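Fiber KNOB domain (Avirulent turkey hemorrhagic enteritis virus, PDB 4D63) forms the trimeric head of the turkey adenovirus 3 fibre and binds the sialic acid of sialyllactose, probably to attach the virus to host-cell glycans. Local coordinates at residues 133-138 with 165-170; 95-100 with 175-180. One frame throughout, in Å; residues are numbered along the deposited sequence.

Contacts 1 and 2 flank one strand pair, 129-137 with 171-176, in one antiparallel sheet. Contact 1 is peripheral, its centre about 16 Å from the centre of the chain, where a loop folds over the end of strand 129-137; one backbone bond and small aliphatic contacts hold it, and four of its seven touching residues are exposed, V135 and L137 buried. Contact 2 is more central, its centre about 8 Å from that of the chain: a strand pairing with an apolar face of isoleucines and a charged face closed by a salt bridge. They touch: E134 O probably accepts from K175 N, E134 OE1 forms a long, weak ion pair with K177 NZ, and L133 packs on I176.

Contact 1 of 2, residues 133-138 with 165-170; sequences LEVILE and NPVPGN
V135 begins the contact, its CG1 4.1 Å from V167 CG1, the two short branched chains passing obliquely; beta branching suits this inward-facing site on a strand. L137 does most of the packing. Its CD2 presses on V167 CG2 at 3.4 Å, closer than usual for two methyl carbons, and that V167 methyl occupies the crowded position between backbone N and carbonyl carbon. CD1 comes within 3.3 Å of P168 O, so the two methyls of the forked leucine lie against different parts of the loop. L137 CA makes a CA-H...O contact with N170 O. At E138 the strand has ended, and its N donates to N170 O over 3.0 Å (N-H...O 150°). The E138 and N170 side chains lie side by side, polar groups suiting this exposed strand end. P168 centres an inverse gamma turn with a weak bond from G169 N to V167 O. G169 has a phi of 156°, where a CB would run into P168 O and L137 CD1, so the place calls for glycine. The loop is the crossing connection of a Greek key: it carries the chain from strand 157-163 past the end of 129-137 to strand 171-176, which pairs on the far side of 129-137 from 142-154.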
ATOM      1  N   LEU A 133      11.504   2.128  -3.430  1.00 33.30           N
ATOM      2  CA  LEU A 133      12.509   1.777  -4.410  1.00 35.36           C
ATOM      3  C   LEU A 133      13.705   2.660  -4.266  1.00 33.50           C
ATOM      4  O   LEU A 133      13.581   3.803  -3.893  1.00 32.97           O
ATOM      5  CB  LEU A 133      12.020   2.062  -5.805  1.00 35.88           C
ATOM      6  CG  LEU A 133      10.951   1.152  -6.325  1.00 38.33           C
ATOM      7  CD1 LEU A 133      10.759   1.570  -7.773  1.00 35.99           C
ATOM      8  CD2 LEU A 133      11.386  -0.307  -6.152  1.00 38.38           C
ATOM      9  N   GLU A 134      14.850   2.131  -4.637  1.00 34.41           N
ATOM     10  CA  GLU A 134      15.977   2.960  -4.915  1.00 38.43           C
ATOM     11  C   GLU A 134      16.388   2.575  -6.314  1.00 36.55           C
ATOM     12  O   GLU A 134      16.583   1.405  -6.610  1.00 37.29           O
ATOM     13  CB  GLU A 134      17.099   2.733  -3.904  1.00 40.52           C
ATOM     14  CG  GLU A 134      18.243   3.698  -4.103  1.00 42.62           C
ATOM     15  CD  GLU A 134      19.297   3.623  -3.027  1.00 49.27           C
ATOM     16  OE1 GLU A 134      19.253   2.704  -2.173  1.00 56.71           O
ATOM     17  OE2 GLU A 134      20.177   4.502  -3.049  1.00 50.22           O
ATOM     18  N   VAL A 135      16.466   3.576  -7.180  1.00 39.39           N
ATOM     19  CA  VAL A 135      16.714   3.399  -8.597  1.00 38.71           C
ATOM     20  C   VAL A 135      18.119   3.927  -8.836  1.00 40.86           C
ATOM     21  O   VAL A 135      18.363   5.111  -8.634  1.00 39.89           O
ATOM     22  CB  VAL A 135      15.682   4.205  -9.381  1.00 42.81           C
ATOM     23  CG1 VAL A 135      16.048   4.259 -10.845  1.00 45.75           C
ATOM     24  CG2 VAL A 135      14.297   3.588  -9.199  1.00 42.26           C
ATOM     25  N   ILE A 136      19.050   3.036  -9.185  1.00 40.22           N
ATOM     26  CA  ILE A 136      20.458   3.399  -9.385  1.00 40.19           C
ATOM     27  C   ILE A 136      20.697   3.624 -10.887  1.00 38.55           C
ATOM     28  O   ILE A 136      20.470   2.703 -11.686  1.00 36.93           O
ATOM     29  CB  ILE A 136      21.456   2.275  -8.970  1.00 42.16           C
ATOM     30  CG1 ILE A 136      21.075   1.536  -7.694  1.00 43.62           C
ATOM     31  CG2 ILE A 136      22.868   2.829  -8.843  1.00 46.28           C
ATOM     32  CD1 ILE A 136      20.954   2.422  -6.508  1.00 43.13           C
ATOM     33  N   LEU A 137      21.171   4.813 -11.261  1.00 38.35           N
ATOM     34  CA  LEU A 137      21.503   5.113 -12.659  1.00 41.38           C
ATOM     35  C   LEU A 137      22.891   4.592 -13.028  1.00 44.54           C
ATOM     36  O   LEU A 137      23.711   4.284 -12.149  1.00 40.10           O
ATOM     37  CB  LEU A 137      21.429   6.621 -12.909  1.00 42.79           C
ATOM     38  CG  LEU A 137      20.071   7.291 -12.739  1.00 44.89           C
ATOM     39  CD1 LEU A 137      20.113   8.703 -13.276  1.00 48.66           C
ATOM     40  CD2 LEU A 137      18.988   6.513 -13.459  1.00 48.99           C
ATOM     41  N   GLU A 138      23.176   4.519 -14.329  1.00 50.17           N
ATOM     42  CA  GLU A 138      24.498   4.050 -14.806  1.00 54.47           C
ATOM     43  C   GLU A 138      25.701   4.882 -14.316  1.00 50.33           C
ATOM     44  O   GLU A 138      26.795   4.338 -14.155  1.00 48.08           O
ATOM     45  CB  GLU A 138      24.523   3.888 -16.329  1.00 60.27           C
ATOM     46  CG  GLU A 138      24.271   2.435 -16.741  1.00 68.34           C
ATOM     47  CD  GLU A 138      23.725   2.277 -18.147  1.00 75.90           C
ATOM     48  OE1 GLU A 138      23.899   3.199 -18.975  1.00 78.14           O
ATOM     49  OE2 GLU A 138      23.114   1.216 -18.416  1.00 82.30           O
ATOM     50  N   ASN A 165       9.026   6.547 -11.318  1.00 38.77           N
ATOM     51  CA  ASN A 165       9.001   7.871 -11.881  1.00 41.51           C
ATOM     52  C   ASN A 165      10.158   8.073 -12.872  1.00 41.26           C
ATOM     53  O   ASN A 165      11.144   7.311 -12.868  1.00 34.64           O
ATOM     54  CB  ASN A 165       9.143   8.924 -10.770  1.00 45.07           C
ATOM     55  CG  ASN A 165       8.201   8.710  -9.595  1.00 49.65           C
ATOM     56  OD1 ASN A 165       8.600   8.890  -8.427  1.00 58.64           O
ATOM     57  ND2 ASN A 165       6.954   8.361  -9.882  1.00 48.11           N
ATOM     58  N   PRO A 166      10.073   9.144 -13.684  1.00 42.93           N
ATOM     59  CA  PRO A 166      11.181   9.472 -14.585  1.00 45.87           C
ATOM     60  C   PRO A 166      12.499   9.715 -13.862  1.00 44.71           C
ATOM     61  O   PRO A 166      12.521  10.340 -12.802  1.00 43.87           O
ATOM     62  CB  PRO A 166      10.721  10.780 -15.261  1.00 45.10           C
ATOM     63  CG  PRO A 166       9.244  10.840 -15.060  1.00 47.13           C
ATOM     64  CD  PRO A 166       8.990  10.149 -13.756  1.00 45.74           C
ATOM     65  N   VAL A 167      13.590   9.239 -14.445  1.00 49.73           N
ATOM     66  CA  VAL A 167      14.931   9.572 -13.938  1.00 51.73           C
ATOM     67  C   VAL A 167      15.811  10.101 -15.080  1.00 54.88           C
ATOM     68  O   VAL A 167      15.659   9.671 -16.241  1.00 46.98           O
ATOM     69  CB  VAL A 167      15.626   8.378 -13.247  1.00 49.91           C
ATOM     70  CG1 VAL A 167      14.881   7.990 -11.974  1.00 53.53           C
ATOM     71  CG2 VAL A 167      15.727   7.193 -14.189  1.00 51.52           C
ATOM     72  N   PRO A 168      16.728  11.037 -14.750  1.00 57.91           N
ATOM     73  CA  PRO A 168      17.632  11.657 -15.717  1.00 58.23           C
ATOM     74  C   PRO A 168      18.819  10.758 -16.007  1.00 61.08           C
ATOM     75  O   PRO A 168      19.948  11.047 -15.598  1.00 58.05           O
ATOM     76  CB  PRO A 168      18.078  12.930 -15.001  1.00 58.68           C
ATOM     77  CG  PRO A 168      18.036  12.575 -13.565  1.00 60.53           C
ATOM     78  CD  PRO A 168      16.860  11.655 -13.413  1.00 57.60           C
ATOM     79  N   GLY A 169      18.534   9.655 -16.687  1.00 58.68           N
ATOM     80  CA  GLY A 169      19.546   8.696 -17.073  1.00 59.71           C
ATOM     81  C   GLY A 169      18.910   7.341 -17.269  1.00 56.47           C
ATOM     82  O   GLY A 169      17.728   7.178 -17.007  1.00 55.04           O
ATOM     83  N   ASN A 170      19.699   6.399 -17.779  1.00 55.90           N
ATOM     84  CA  ASN A 170      19.336   4.987 -17.836  1.00 59.25           C
ATOM     85  C   ASN A 170      19.601   4.274 -16.500  1.00 60.10           C
ATOM     86  O   ASN A 170      20.602   4.543 -15.820  1.00 46.92           O
ATOM     87  CB  ASN A 170      20.134   4.257 -18.922  1.00 62.27           C
ATOM     88  CG  ASN A 170      19.743   4.672 -20.328  1.00 70.20           C
ATOM     89  OD1 ASN A 170      18.736   5.353 -20.554  1.00 63.35           O
ATOM     90  ND2 ASN A 170      20.544   4.246 -21.292  1.00 74.38           N
TER

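Contact 2 of 2, residues 95-100 with 175-180; sequences NKSIEL and KIKSVM
I98 and I176 face each other as an antiparallel hydrogen-bonded pair, I98 N giving to I176 O and I176 N to I98 O, each over 2.9 Å. Both isoleucines send their side chains to the same, buried face, CB to CB 4.3 Å. In each, CG2 lies opposite the backbone N while CG1 runs back beside it, the usual beta-branched conformation on a strand, and the CD1 methyls reach onward to different partners. CD1 of I98 meets M180 CE at 4.0 Å; the methionine, bent at its last torsion (chi3 -58°), brings that flexible methyl obliquely against the isoleucine. CD1 of I176 instead crosses CD1 of L100 at 4.2 Å.

E99 and K175 form the next, non-hydrogen-bonded pair, pointing to the other face. Their long chains run side by side in the same direction. K175 is extended until chi4, where a turn to -127° directs NZ to E99 OE2, closing a salt bridge of 2.9 Å. The ammonium meets the carboxylate oxygen from its anti side, 18° out of plane. The methylenes of K175 also serve: CD lies 3.9 Å from S97 CB, so a small serine fits beside the lysine stem. Beyond the paired strands, a water accepts from K96 N and can donate to K177 O, bridging backbones that have begun to diverge. The CB of K96 points away from 175-180, and its side chain lies about 7 Å from a bound N-acetyl-alpha-neuraminic acid, near it but not in contact.

Strand 98-101 is an outermost strand of the sheet within this chain, joined to 171-176, which pairs in turn with 129-137. F105 lies against L100, F80 of strand 75-80 touches both I98 and M180, and V179 N donates to T128 OG1 of the second subunit.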
ATOM      1  N   ASN A  95      17.207  -1.922   6.406  1.00 40.24           N
ATOM      2  CA  ASN A  95      16.456  -2.414   5.276  1.00 39.24           C
ATOM      3  C   ASN A  95      17.369  -3.270   4.480  1.00 38.56           C
ATOM      4  O   ASN A  95      18.571  -3.024   4.398  1.00 37.87           O
ATOM      5  CB  ASN A  95      15.964  -1.313   4.320  1.00 41.75           C
ATOM      6  CG  ASN A  95      14.929  -0.440   4.939  1.00 43.08           C
ATOM      7  OD1 ASN A  95      13.726  -0.524   4.628  1.00 46.55           O
ATOM      8  ND2 ASN A  95      15.384   0.416   5.843  1.00 41.11           N
ATOM      9  N   LYS A  96      16.760  -4.259   3.854  1.00 37.78           N
ATOM     10  CA  LYS A  96      17.423  -5.114   2.939  1.00 40.38           C
ATOM     11  C   LYS A  96      16.762  -4.849   1.604  1.00 40.79           C
ATOM     12  O   LYS A  96      15.626  -4.403   1.546  1.00 37.19           O
ATOM     13  CB  LYS A  96      17.235  -6.553   3.361  1.00 43.79           C
ATOM     14  CG  LYS A  96      17.846  -6.904   4.710  1.00 51.76           C
ATOM     15  CD  LYS A  96      17.800  -8.418   4.913  1.00 60.16           C
ATOM     16  CE  LYS A  96      18.120  -8.858   6.344  1.00 70.00           C
ATOM     17  NZ  LYS A  96      19.580  -8.828   6.645  1.00 72.15           N
ATOM     18  N   SER A  97      17.486  -5.135   0.537  1.00 42.19           N
ATOM     19  CA  SER A  97      17.011  -4.869  -0.800  1.00 42.64           C
ATOM     20  C   SER A  97      16.800  -6.152  -1.554  1.00 40.53           C
ATOM     21  O   SER A  97      17.649  -7.025  -1.470  1.00 35.57           O
ATOM     22  CB  SER A  97      18.071  -4.070  -1.532  1.00 42.77           C
ATOM     23  OG  SER A  97      18.170  -2.800  -0.946  1.00 47.34           O
ATOM     24  N   ILE A  98      15.696  -6.259  -2.305  1.00 36.23           N
ATOM     25  CA  ILE A  98      15.696  -7.150  -3.472  1.00 37.85           C
ATOM     26  C   ILE A  98      16.288  -6.373  -4.659  1.00 37.89           C
ATOM     27  O   ILE A  98      15.736  -5.379  -5.109  1.00 37.03           O
ATOM     28  CB  ILE A  98      14.300  -7.661  -3.854  1.00 37.31           C
ATOM     29  CG1 ILE A  98      13.734  -8.526  -2.722  1.00 39.71           C
ATOM     30  CG2 ILE A  98      14.378  -8.452  -5.161  1.00 36.38           C
ATOM     31  CD1 ILE A  98      12.243  -8.742  -2.834  1.00 39.29           C
ATOM     32  N   GLU A  99      17.406  -6.837  -5.167  1.00 36.95           N
ATOM     33  CA  GLU A  99      18.150  -6.096  -6.162  1.00 40.85           C
ATOM     34  C   GLU A  99      17.875  -6.660  -7.536  1.00 41.11           C
ATOM     35  O   GLU A  99      18.113  -7.829  -7.779  1.00 38.82           O
ATOM     36  CB  GLU A  99      19.647  -6.186  -5.860  1.00 45.78           C
ATOM     37  CG  GLU A  99      20.002  -5.672  -4.473  1.00 47.62           C
ATOM     38  CD  GLU A  99      21.470  -5.820  -4.149  1.00 58.42           C
ATOM     39  OE1 GLU A  99      22.043  -6.866  -4.521  1.00 65.66           O
ATOM     40  OE2 GLU A  99      22.042  -4.901  -3.512  1.00 60.57           O
ATOM     41  N   LEU A 100      17.355  -5.824  -8.424  1.00 38.75           N
ATOM     42  CA  LEU A 100      17.060  -6.228  -9.782  1.00 40.21           C
ATOM     43  C   LEU A 100      17.861  -5.369 -10.759  1.00 41.11           C
ATOM     44  O   LEU A 100      17.791  -4.133 -10.717  1.00 40.92           O
ATOM     45  CB  LEU A 100      15.553  -6.099 -10.036  1.00 42.12           C
ATOM     46  CG  LEU A 100      14.690  -7.030  -9.170  1.00 46.23           C
ATOM     47  CD1 LEU A 100      13.234  -6.582  -9.217  1.00 47.36           C
ATOM     48  CD2 LEU A 100      14.835  -8.497  -9.619  1.00 45.75           C
ATOM     49  N   LYS A 175      16.488  -1.344  -6.569  1.00 32.40           N
ATOM     50  CA  LYS A 175      16.388  -2.037  -5.281  1.00 35.34           C
ATOM     51  C   LYS A 175      15.008  -1.839  -4.641  1.00 35.23           C
ATOM     52  O   LYS A 175      14.555  -0.701  -4.443  1.00 33.50           O
ATOM     53  CB  LYS A 175      17.415  -1.488  -4.315  1.00 40.78           C
ATOM     54  CG  LYS A 175      18.865  -1.628  -4.746  1.00 43.52           C
ATOM     55  CD  LYS A 175      19.785  -1.201  -3.606  1.00 48.34           C
ATOM     56  CE  LYS A 175      21.248  -1.256  -4.026  1.00 55.35           C
ATOM     57  NZ  LYS A 175      22.057  -2.060  -3.080  1.00 59.75           N
ATOM     58  N   ILE A 176      14.319  -2.934  -4.360  1.00 33.31           N
ATOM     59  CA  ILE A 176      13.079  -2.881  -3.607  1.00 31.19           C
ATOM     60  C   ILE A 176      13.454  -3.041  -2.154  1.00 31.68           C
ATOM     61  O   ILE A 176      13.926  -4.093  -1.753  1.00 28.28           O
ATOM     62  CB  ILE A 176      12.100  -3.984  -4.037  1.00 32.39           C
ATOM     63  CG1 ILE A 176      11.765  -3.828  -5.519  1.00 31.01           C
ATOM     64  CG2 ILE A 176      10.823  -3.944  -3.184  1.00 31.01           C
ATOM     65  CD1 ILE A 176      11.006  -4.997  -6.066  1.00 33.49           C
ATOM     66  N   LYS A 177      13.226  -1.983  -1.372  1.00 32.25           N
ATOM     67  CA  LYS A 177      13.646  -1.903   0.034  1.00 37.52           C
ATOM     68  C   LYS A 177      12.538  -2.232   1.031  1.00 36.39           C
ATOM     69  O   LYS A 177      12.773  -2.231   2.235  1.00 37.23           O
ATOM     70  CB  LYS A 177      14.092  -0.475   0.327  1.00 37.67           C
ATOM     71  CG  LYS A 177      15.144   0.006  -0.622  1.00 43.23           C
ATOM     72  CD  LYS A 177      16.474  -0.616  -0.302  1.00 49.72           C
ATOM     73  CE  LYS A 177      17.595   0.402  -0.439  1.00 56.10           C
ATOM     74  NZ  LYS A 177      17.333   1.637   0.356  1.00 57.30           N
ATOM     75  N   SER A 178      11.338  -2.434   0.493  1.00 35.23           N
ATOM     76  CA  SER A 178      10.124  -2.767   1.216  1.00 34.73           C
ATOM     77  C   SER A 178       9.932  -4.274   1.310  1.00 32.18           C
ATOM     78  O   SER A 178      10.285  -4.985   0.385  1.00 29.84           O
ATOM     79  CB  SER A 178       8.916  -2.279   0.384  1.00 37.20           C
ATOM     80  OG  SER A 178       8.499  -1.013   0.791  1.00 41.80           O
ATOM     81  N   VAL A 179       9.275  -4.731   2.377  1.00 31.85           N
ATOM     82  CA  VAL A 179       8.797  -6.104   2.470  1.00 30.17           C
ATOM     83  C   VAL A 179       7.439  -6.213   1.758  1.00 28.14           C
ATOM     84  O   VAL A 179       6.433  -5.599   2.182  1.00 29.94           O
ATOM     85  CB  VAL A 179       8.643  -6.567   3.940  1.00 30.31           C
ATOM     86  CG1 VAL A 179       8.197  -8.029   3.983  1.00 30.42           C
ATOM     87  CG2 VAL A 179       9.950  -6.394   4.677  1.00 29.54           C
ATOM     88  N   MET A 180       7.427  -6.974   0.675  1.00 26.52           N
ATOM     89  CA  MET A 180       6.280  -7.083  -0.219  1.00 28.81           C
ATOM     90  C   MET A 180       5.407  -8.254   0.167  1.00 30.22           C
ATOM     91  O   MET A 180       5.879  -9.372   0.234  1.00 30.86           O
ATOM     92  CB  MET A 180       6.737  -7.322  -1.662  1.00 28.71           C
ATOM     93  CG  MET A 180       7.478  -6.115  -2.255  1.00 30.32           C
ATOM     94  SD  MET A 180       7.703  -6.208  -4.043  1.00 29.24           S
ATOM     95  CE  MET A 180       8.602  -7.754  -4.156  1.00 28.60           C
TER
HETATM   96  O   HOH W   1      13.665  -4.485   4.140  1.00 33.77           O